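Local coordinates for protein-glutamate methylesterase/protein-glutamine glutaminase (Thermotoga maritima, PDB 3SFT), which probably demethylates specific methylglutamates of chemoreceptors and deamidates specific glutamines in bacterial chemotaxis, the chain here being its C-terminal catalytic domain, at residues I12-G17 with V39-P44; R109-F114 with G136-K141; I131-G136 with T160-G165. All coordinates share one frame; numbering follows the deposited sequence.

Interaction 1. Residues I12-G17 with V39-P44; sequences IGSSTG and VVQHMP
I12, G13 and S14 pair in parallel register with V39, V40 and Q41, and the backbone bonds run on to H42 just past the strand end. V40 N donates to I12 O (2.8 Å), S14 N to V40 O (3.0 Å) and H42 N to S14 O (2.9 Å), so S14 uses both its N and its O and ties the two C-terminal strand ends together.

The apolar part is small. I12 and V39 lie side by side and point the same way on the sheet face that also carries S14 and Q41; I12 CB comes to 4.2 Å from V39 CG2, and L22 of helix 18-22 rests on V39 and S14.

Polar side chains at the strand ends make the remaining bonds. S14 OG, set between the backbone N and the carbonyl carbon (chi1 52°), donates to Q41 OE1 at 2.7 Å, coming from above the amide carbonyl plane. The Q41 chain bends at chi2 (70°), and its NE2 donates almost straight to S15 O at 2.8 Å (173° at the hydrogen), with that oxygen in the plane of the amide. NE2 also donates to H42 O, so three bonds fix the amide's rotation and tie it to the loop residues S15 and H42.

S15 OG stands 3.2 Å from H42 ND1, obliquely to the ring. One water, in plane at the ring edge, bonds to both S15 OG and H42 ND1; another joins S15 OG to H42 O. The far ring nitrogen, NE2, bonds to D138.

Strand 9-14, helix 18-22 and strand 37-41 form a beta-alpha-beta unit of this doubly wound fold. S15 and H42, at the C-terminal ends of its strands, are predicted members of the active site, consistent with the Ser-His-Asp catalytic triad of CheB methylesterases.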
loop_
_atom_site.group_PDB
_atom_site.type_symbol
_atom_site.label_atom_id
_atom_site.label_comp_id
_atom_site.label_asym_id
_atom_site.label_seq_id
_atom_site.Cartn_x
_atom_site.Cartn_y
_atom_site.Cartn_z
ATOM N N ILE A 12 0.470 -0.224 -0.768
ATOM C CA ILE A 12 0.857 -1.454 -0.092
ATOM C C ILE A 12 -0.159 -1.844 0.964
ATOM O O ILE A 12 -0.596 -1.004 1.756
ATOM C CB ILE A 12 2.217 -1.289 0.627
ATOM C CG1 ILE A 12 3.273 -0.749 -0.345
ATOM C CG2 ILE A 12 2.649 -2.618 1.236
ATOM C CD1 ILE A 12 4.685 -0.686 0.231
ATOM N N GLY A 13 -0.518 -3.124 0.970
ATOM C CA GLY A 13 -1.463 -3.649 1.938
ATOM C C GLY A 13 -0.767 -4.726 2.747
ATOM O O GLY A 13 -0.110 -5.602 2.186
ATOM N N SER A 14 -0.914 -4.671 4.065
ATOM C CA SER A 14 -0.265 -5.635 4.941
ATOM C C SER A 14 -1.020 -5.846 6.247
ATOM O O SER A 14 -1.804 -4.997 6.674
ATOM C CB SER A 14 1.155 -5.163 5.253
ATOM O OG SER A 14 1.147 -3.823 5.727
ATOM N N SER A 15 -0.757 -6.981 6.889
ATOM C CA SER A 15 -1.383 -7.300 8.155
ATOM C C SER A 15 -0.386 -8.000 9.086
ATOM O O SER A 15 0.580 -7.384 9.523
ATOM C CB SER A 15 -2.637 -8.149 7.940
ATOM O OG SER A 15 -3.425 -8.169 9.115
ATOM N N THR A 16 -0.617 -9.279 9.386
ATOM C CA THR A 16 0.257 -10.045 10.273
ATOM C C THR A 16 1.693 -10.074 9.747
ATOM O O THR A 16 1.942 -10.478 8.612
ATOM C CB THR A 16 -0.263 -11.485 10.445
ATOM O OG1 THR A 16 -1.653 -11.451 10.788
ATOM C CG2 THR A 16 0.496 -12.196 11.547
ATOM N N GLY A 17 2.632 -9.628 10.575
ATOM C CA GLY A 17 4.027 -9.589 10.162
ATOM C C GLY A 17 4.319 -8.448 9.195
ATOM O O GLY A 17 5.436 -8.341 8.668
ATOM N N VAL A 39 0.687 3.134 2.567
ATOM C CA VAL A 39 0.682 1.858 3.264
ATOM C C VAL A 39 -0.547 1.703 4.148
ATOM O O VAL A 39 -0.815 2.548 4.995
ATOM C CB VAL A 39 1.947 1.694 4.152
ATOM C CG1 VAL A 39 1.879 0.388 4.938
ATOM C CG2 VAL A 39 3.205 1.732 3.296
ATOM N N VAL A 40 -1.303 0.632 3.920
ATOM C CA VAL A 40 -2.478 0.321 4.719
ATOM C C VAL A 40 -2.143 -0.954 5.493
ATOM O O VAL A 40 -2.166 -2.057 4.948
ATOM C CB VAL A 40 -3.740 0.080 3.853
ATOM C CG1 VAL A 40 -4.924 -0.246 4.740
ATOM C CG2 VAL A 40 -4.054 1.311 2.999
ATOM N N GLN A 41 -1.787 -0.778 6.757
ATOM C CA GLN A 41 -1.431 -1.875 7.645
ATOM C C GLN A 41 -2.552 -2.085 8.654
ATOM O O GLN A 41 -2.937 -1.147 9.354
ATOM C CB GLN A 41 -0.118 -1.523 8.372
ATOM C CG GLN A 41 0.225 -2.365 9.612
ATOM C CD GLN A 41 0.609 -3.793 9.290
ATOM O OE1 GLN A 41 1.391 -4.047 8.382
ATOM N NE2 GLN A 41 0.089 -4.732 10.064
ATOM N N HIS A 42 -3.083 -3.307 8.712
ATOM C CA HIS A 42 -4.149 -3.654 9.660
ATOM C C HIS A 42 -3.568 -3.565 11.065
ATOM O O HIS A 42 -2.531 -4.163 11.355
ATOM C CB HIS A 42 -4.654 -5.086 9.449
ATOM C CG HIS A 42 -5.265 -5.332 8.106
ATOM N ND1 HIS A 42 -5.805 -6.549 7.751
ATOM C CD2 HIS A 42 -5.414 -4.526 7.031
ATOM C CE1 HIS A 42 -6.259 -6.482 6.515
ATOM N NE2 HIS A 42 -6.036 -5.267 6.054
ATOM N N MET A 43 -4.238 -2.825 11.934
ATOM C CA MET A 43 -3.758 -2.663 13.297
ATOM C C MET A 43 -4.823 -1.965 14.127
ATOM O O MET A 43 -5.579 -1.139 13.607
ATOM C CB MET A 43 -2.470 -1.832 13.288
ATOM C CG MET A 43 -1.396 -2.350 14.234
ATOM S SD MET A 43 0.267 -2.173 13.566
ATOM C CE MET A 43 0.234 -0.424 13.050
ATOM N N PRO A 44 -4.929 -2.316 15.424
ATOM C CA PRO A 44 -5.923 -1.692 16.303
ATOM C C PRO A 44 -5.731 -0.176 16.295
ATOM O O PRO A 44 -4.630 0.316 16.020
ATOM C CB PRO A 44 -5.578 -2.282 17.669
ATOM C CG PRO A 44 -5.073 -3.640 17.322
ATOM C CD PRO A 44 -4.169 -3.347 16.151
HETATM O O HOH W 1 -2.059 -7.152 11.686
HETATM O O HOH W 2 -5.701 -9.331 8.505
#

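Interaction 2. Residues R109-F114 with G136-K141; sequences RPAVDF and GKDGTK
The D113 and D138 side chains run past one another in opposite senses, their carboxylate planes 80° apart. D138 offers its syn side to the first turn of helix 112-123: OD2 takes V112 N on its syn lone pair (2.8 Å), and OD1 takes D113 N at 3.0 Å, with the donor 23° out of the plane. D113 is met differently, since G139 N comes from above its plane to OD1 (2.9 Å). The same oxygen also accepts from G142 N, so D113 binds the start of helix 140-148 while D138 binds the start of helix 112-123.

Beside the D138 carboxylate, V112 CG1 packs tightly on G139 CA (3.5 Å). A water donates to D113 OD2 and K137 O and accepts from K141 N, linking the carboxylate to the K137 turn and helix 140-148.

D113 OD2 and D138 OD1 lie 3.6 Å apart; OD1 of D138 is met by D113 N and OD2 of D113 by the water, donors that probably offset the nearness of the acidic oxygens. At D138, a predicted active-site residue, the two N-H bonds fix the rotation of the carboxylate while OD2 also bonds H42; helix 112-123 thus serves as its second shell.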
loop_
_atom_site.group_PDB
_atom_site.type_symbol
_atom_site.label_atom_id
_atom_site.label_comp_id
_atom_site.label_asym_id
_atom_site.label_seq_id
_atom_site.Cartn_x
_atom_site.Cartn_y
_atom_site.Cartn_z
ATOM N N ARG A 109 -10.864 -1.863 9.072
ATOM C CA ARG A 109 -10.949 -0.472 8.640
ATOM C C ARG A 109 -9.796 0.271 9.313
ATOM O O ARG A 109 -9.731 0.339 10.538
ATOM C CB ARG A 109 -12.292 0.156 9.039
ATOM C CG ARG A 109 -12.451 1.610 8.606
ATOM C CD ARG A 109 -13.810 2.172 8.984
ATOM N NE ARG A 109 -14.001 2.226 10.432
ATOM C CZ ARG A 109 -15.186 2.341 11.025
ATOM N NH1 ARG A 109 -16.291 2.415 10.295
ATOM N NH2 ARG A 109 -15.269 2.360 12.351
ATOM N N PRO A 110 -8.871 0.843 8.521
ATOM C CA PRO A 110 -8.838 0.841 7.054
ATOM C C PRO A 110 -8.587 -0.519 6.400
ATOM O O PRO A 110 -7.906 -1.377 6.959
ATOM C CB PRO A 110 -7.691 1.801 6.743
ATOM C CG PRO A 110 -6.746 1.553 7.890
ATOM C CD PRO A 110 -7.698 1.550 9.067
ATOM N N ALA A 111 -9.175 -0.700 5.223
ATOM C CA ALA A 111 -9.011 -1.913 4.422
ATOM C C ALA A 111 -8.255 -1.452 3.187
ATOM O O ALA A 111 -8.608 -0.429 2.600
ATOM C CB ALA A 111 -10.364 -2.466 4.009
ATOM N N VAL A 112 -7.218 -2.182 2.789
ATOM C CA VAL A 112 -6.459 -1.781 1.608
ATOM C C VAL A 112 -7.324 -1.809 0.335
ATOM O O VAL A 112 -7.050 -1.073 -0.608
ATOM C CB VAL A 112 -5.143 -2.597 1.434
ATOM C CG1 VAL A 112 -5.415 -3.963 0.828
ATOM C CG2 VAL A 112 -4.144 -1.808 0.583
ATOM N N ASP A 113 -8.394 -2.610 0.330
ATOM C CA ASP A 113 -9.301 -2.675 -0.828
ATOM C C ASP A 113 -9.895 -1.298 -1.150
ATOM O O ASP A 113 -10.011 -0.921 -2.315
ATOM C CB ASP A 113 -10.450 -3.669 -0.590
ATOM C CG ASP A 113 -10.052 -5.115 -0.856
ATOM O OD1 ASP A 113 -8.992 -5.357 -1.475
ATOM O OD2 ASP A 113 -10.814 -6.015 -0.448
ATOM N N PHE A 114 -10.264 -0.553 -0.111
ATOM C CA PHE A 114 -10.835 0.782 -0.292
ATOM C C PHE A 114 -9.821 1.741 -0.922
ATOM O O PHE A 114 -10.145 2.461 -1.874
ATOM C CB PHE A 114 -11.324 1.345 1.048
ATOM C CG PHE A 114 -12.089 2.640 0.922
ATOM C CD1 PHE A 114 -13.482 2.640 0.916
ATOM C CD2 PHE A 114 -11.421 3.858 0.811
ATOM C CE1 PHE A 114 -14.196 3.834 0.803
ATOM C CE2 PHE A 114 -12.124 5.053 0.699
ATOM C CZ PHE A 114 -13.514 5.042 0.694
ATOM N N GLY A 136 -6.297 -13.361 5.921
ATOM C CA GLY A 136 -7.440 -12.869 5.175
ATOM C C GLY A 136 -7.239 -12.634 3.694
ATOM O O GLY A 136 -6.228 -13.026 3.107
ATOM N N LYS A 137 -8.201 -11.929 3.108
ATOM C CA LYS A 137 -8.207 -11.646 1.685
ATOM C C LYS A 137 -8.185 -10.168 1.301
ATOM O O LYS A 137 -8.397 -9.829 0.140
ATOM C CB LYS A 137 -9.412 -12.350 1.047
ATOM C CG LYS A 137 -9.358 -13.873 1.206
ATOM C CD LYS A 137 -10.645 -14.577 0.783
ATOM C CE LYS A 137 -10.964 -14.396 -0.698
ATOM N NZ LYS A 137 -11.988 -13.328 -0.926
ATOM N N ASP A 138 -7.926 -9.287 2.262
ATOM C CA ASP A 138 -7.864 -7.857 1.961
ATOM C C ASP A 138 -6.736 -7.663 0.948
ATOM O O ASP A 138 -5.647 -8.210 1.111
ATOM C CB ASP A 138 -7.603 -7.040 3.234
ATOM C CG ASP A 138 -7.730 -5.528 3.015
ATOM O OD1 ASP A 138 -8.475 -5.076 2.118
ATOM O OD2 ASP A 138 -7.083 -4.779 3.766
ATOM N N GLY A 139 -7.027 -6.942 -0.129
ATOM C CA GLY A 139 -6.035 -6.721 -1.166
ATOM C C GLY A 139 -6.387 -7.456 -2.449
ATOM O O GLY A 139 -5.925 -7.084 -3.534
ATOM N N THR A 140 -7.214 -8.494 -2.332
ATOM C CA THR A 140 -7.627 -9.283 -3.490
ATOM C C THR A 140 -8.565 -8.507 -4.416
ATOM O O THR A 140 -8.290 -8.372 -5.614
ATOM C CB THR A 140 -8.277 -10.606 -3.054
ATOM O OG1 THR A 140 -7.295 -11.414 -2.394
ATOM C CG2 THR A 140 -8.814 -11.360 -4.251
ATOM N N LYS A 141 -9.665 -7.993 -3.869
ATOM C CA LYS A 141 -10.601 -7.217 -4.676
ATOM C C LYS A 141 -9.906 -5.952 -5.169
ATOM O O LYS A 141 -10.113 -5.525 -6.303
ATOM C CB LYS A 141 -11.870 -6.884 -3.886
ATOM C CG LYS A 141 -12.678 -8.127 -3.523
ATOM C CD LYS A 141 -13.913 -7.801 -2.689
ATOM C CE LYS A 141 -14.956 -7.036 -3.494
ATOM N NZ LYS A 141 -16.195 -6.789 -2.700
HETATM O O HOH W 3 -10.504 -8.572 -0.983
#

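Interaction 3. Residues I131-G136 with T160-G165; sequences ILTGMG and TCVVFG
T133 points its side chain into the bend at C161-V163, with OG1 anti to its own backbone N (chi1 173°) and facing two successive amides. V162 N donates to T133 OG1 at 3.0 Å, and V163 N donates to the same oxygen at 3.1 Å along a nearly straight line (177°). The hydroxyl is bonded to T16 O as well, so three bonds grip this buried oxygen and hold the threonine's rotation. Beside it, the C161 side chain lies against the carbon side of T133: C161 SG is 3.7 Å from T133 CA, and the two CB atoms also touch.

V163 reaches in from the opposing loop. Its CG1 packs against M135 CG at 3.6 Å, the two side chains crossing obliquely, and CG1 also rests near G134 O. T16 touches V163 too. The M135 chain is extended beyond CG, and although its CB points away from 160-165, CG still touches V163 CG1.

Backbone bonds join the two loops alongside. G134 N donates to V163 O (2.8 Å) in the plane of that carbonyl. G165 N reaches G134 O only weakly, at 3.2 Å, and makes a second weak bond to V163 O across the inverse gamma turn centred on F164. G134 and G136 have backbone angles suited to glycine, and the G165 backbone comes close to G134 O and G136 O.

These are the loops following strands 127-131 and 152-156, neighbours in the parallel sheet, and leading into helices 140-148 and 166-172. In a doubly wound alpha/beta fold, loops at the C-terminal strand ends surround the active site; here G134 comes about 4 Å (nearest atoms) from S15, a predicted active-site residue.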
loop_
_atom_site.group_PDB
_atom_site.type_symbol
_atom_site.label_atom_id
_atom_site.label_comp_id
_atom_site.label_asym_id
_atom_site.label_seq_id
_atom_site.Cartn_x
_atom_site.Cartn_y
_atom_site.Cartn_z
ATOM N N ILE A 131 0.845 -6.454 -2.229
ATOM C CA ILE A 131 0.125 -7.142 -1.168
ATOM C C ILE A 131 1.092 -8.012 -0.389
ATOM O O ILE A 131 1.613 -9.007 -0.895
ATOM C CB ILE A 131 -1.039 -7.978 -1.738
ATOM C CG1 ILE A 131 -1.937 -7.085 -2.598
ATOM C CG2 ILE A 131 -1.836 -8.626 -0.615
ATOM C CD1 ILE A 131 -2.475 -5.866 -1.869
ATOM N N LEU A 132 1.325 -7.614 0.853
ATOM C CA LEU A 132 2.249 -8.304 1.739
ATOM C C LEU A 132 1.586 -9.303 2.674
ATOM O O LEU A 132 0.362 -9.466 2.680
ATOM C CB LEU A 132 3.012 -7.271 2.578
ATOM C CG LEU A 132 3.707 -6.150 1.800
ATOM C CD1 LEU A 132 4.457 -5.237 2.772
ATOM C CD2 LEU A 132 4.665 -6.752 0.780
ATOM N N THR A 133 2.441 -9.942 3.469
ATOM C CA THR A 133 2.101 -10.924 4.490
ATOM C C THR A 133 0.878 -10.504 5.293
ATOM O O THR A 133 0.679 -9.313 5.549
ATOM C CB THR A 133 3.300 -11.076 5.471
ATOM O OG1 THR A 133 2.939 -11.918 6.570
ATOM C CG2 THR A 133 3.733 -9.709 6.001
ATOM N N GLY A 134 0.068 -11.485 5.690
ATOM C CA GLY A 134 -1.123 -11.198 6.469
ATOM C C GLY A 134 -2.235 -12.217 6.316
ATOM O O GLY A 134 -2.259 -12.993 5.358
ATOM N N MET A 135 -3.153 -12.226 7.277
ATOM C CA MET A 135 -4.294 -13.133 7.249
ATOM C C MET A 135 -5.426 -12.512 6.453
ATOM O O MET A 135 -5.518 -11.292 6.336
ATOM C CB MET A 135 -4.822 -13.405 8.657
ATOM C CG MET A 135 -4.070 -14.431 9.457
ATOM S SD MET A 135 -4.859 -14.804 11.049
ATOM C CE MET A 135 -3.865 -16.154 11.442
ATOM N N GLY A 136 -6.297 -13.361 5.921
ATOM C CA GLY A 136 -7.440 -12.869 5.175
ATOM C C GLY A 136 -7.239 -12.634 3.694
ATOM O O GLY A 136 -6.228 -13.026 3.107
ATOM N N THR A 160 9.265 -14.781 2.818
ATOM C CA THR A 160 9.364 -13.721 3.811
ATOM C C THR A 160 8.091 -13.398 4.599
ATOM O O THR A 160 8.107 -12.524 5.461
ATOM C CB THR A 160 9.929 -12.438 3.172
ATOM O OG1 THR A 160 9.145 -12.083 2.027
ATOM C CG2 THR A 160 11.374 -12.661 2.732
ATOM N N CYS A 161 7.005 -14.116 4.323
ATOM C CA CYS A 161 5.742 -13.885 5.020
ATOM C C CYS A 161 5.652 -14.586 6.365
ATOM O O CYS A 161 6.167 -15.691 6.543
ATOM C CB CYS A 161 4.552 -14.381 4.185
ATOM S SG CYS A 161 4.168 -13.475 2.684
ATOM N N VAL A 162 4.974 -13.942 7.306
ATOM C CA VAL A 162 4.730 -14.552 8.600
ATOM C C VAL A 162 3.468 -15.390 8.349
ATOM O O VAL A 162 3.392 -16.554 8.745
ATOM C CB VAL A 162 4.500 -13.499 9.701
ATOM C CG1 VAL A 162 4.109 -14.181 11.002
ATOM C CG2 VAL A 162 5.781 -12.698 9.912
ATOM N N VAL A 163 2.526 -14.802 7.610
ATOM C CA VAL A 163 1.276 -15.462 7.232
ATOM C C VAL A 163 1.059 -15.265 5.727
ATOM O O VAL A 163 0.883 -14.144 5.249
ATOM C CB VAL A 163 0.050 -14.912 8.008
ATOM C CG1 VAL A 163 -1.218 -15.559 7.492
ATOM C CG2 VAL A 163 0.181 -15.209 9.498
ATOM N N PHE A 164 1.083 -16.365 4.986
ATOM C CA PHE A 164 0.910 -16.332 3.539
ATOM C C PHE A 164 -0.569 -16.450 3.194
ATOM O O PHE A 164 -0.988 -17.426 2.583
ATOM C CB PHE A 164 1.693 -17.492 2.915
ATOM C CG PHE A 164 1.814 -17.424 1.415
ATOM C CD1 PHE A 164 2.278 -16.272 0.789
ATOM C CD2 PHE A 164 1.519 -18.540 0.634
ATOM C CE1 PHE A 164 2.450 -16.235 -0.588
ATOM C CE2 PHE A 164 1.691 -18.509 -0.748
ATOM C CZ PHE A 164 2.158 -17.352 -1.357
ATOM N N GLY A 165 -1.363 -15.481 3.634
ATOM C CA GLY A 165 -2.785 -15.509 3.347
ATOM C C GLY A 165 -3.158 -14.466 2.316
ATOM O O GLY A 165 -3.634 -14.803 1.233
#

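The three contacts meet at the C-terminal ends of the parallel strands. Interaction 1 brings S15 and H42 together, and interaction 2 supplies D138, whose OD2 bonds to H42 NE2 at 2.6 Å; the side chains of D138 and S15 are about 7 Å apart at their nearest atoms, with H42 touching both. V112 of interaction 2 also packs on interaction 1, its CG2 3.5 Å from G13 CA. Interaction 3 flanks the serine side: T16 O bonds to T133 OG1 (2.7 Å) and L132 N to G13 O (2.8 Å), so 131-136 lies against 12-17. Interactions 2 and 3 share G136, and G139 CA packs on I131 CD1 at 3.7 Å.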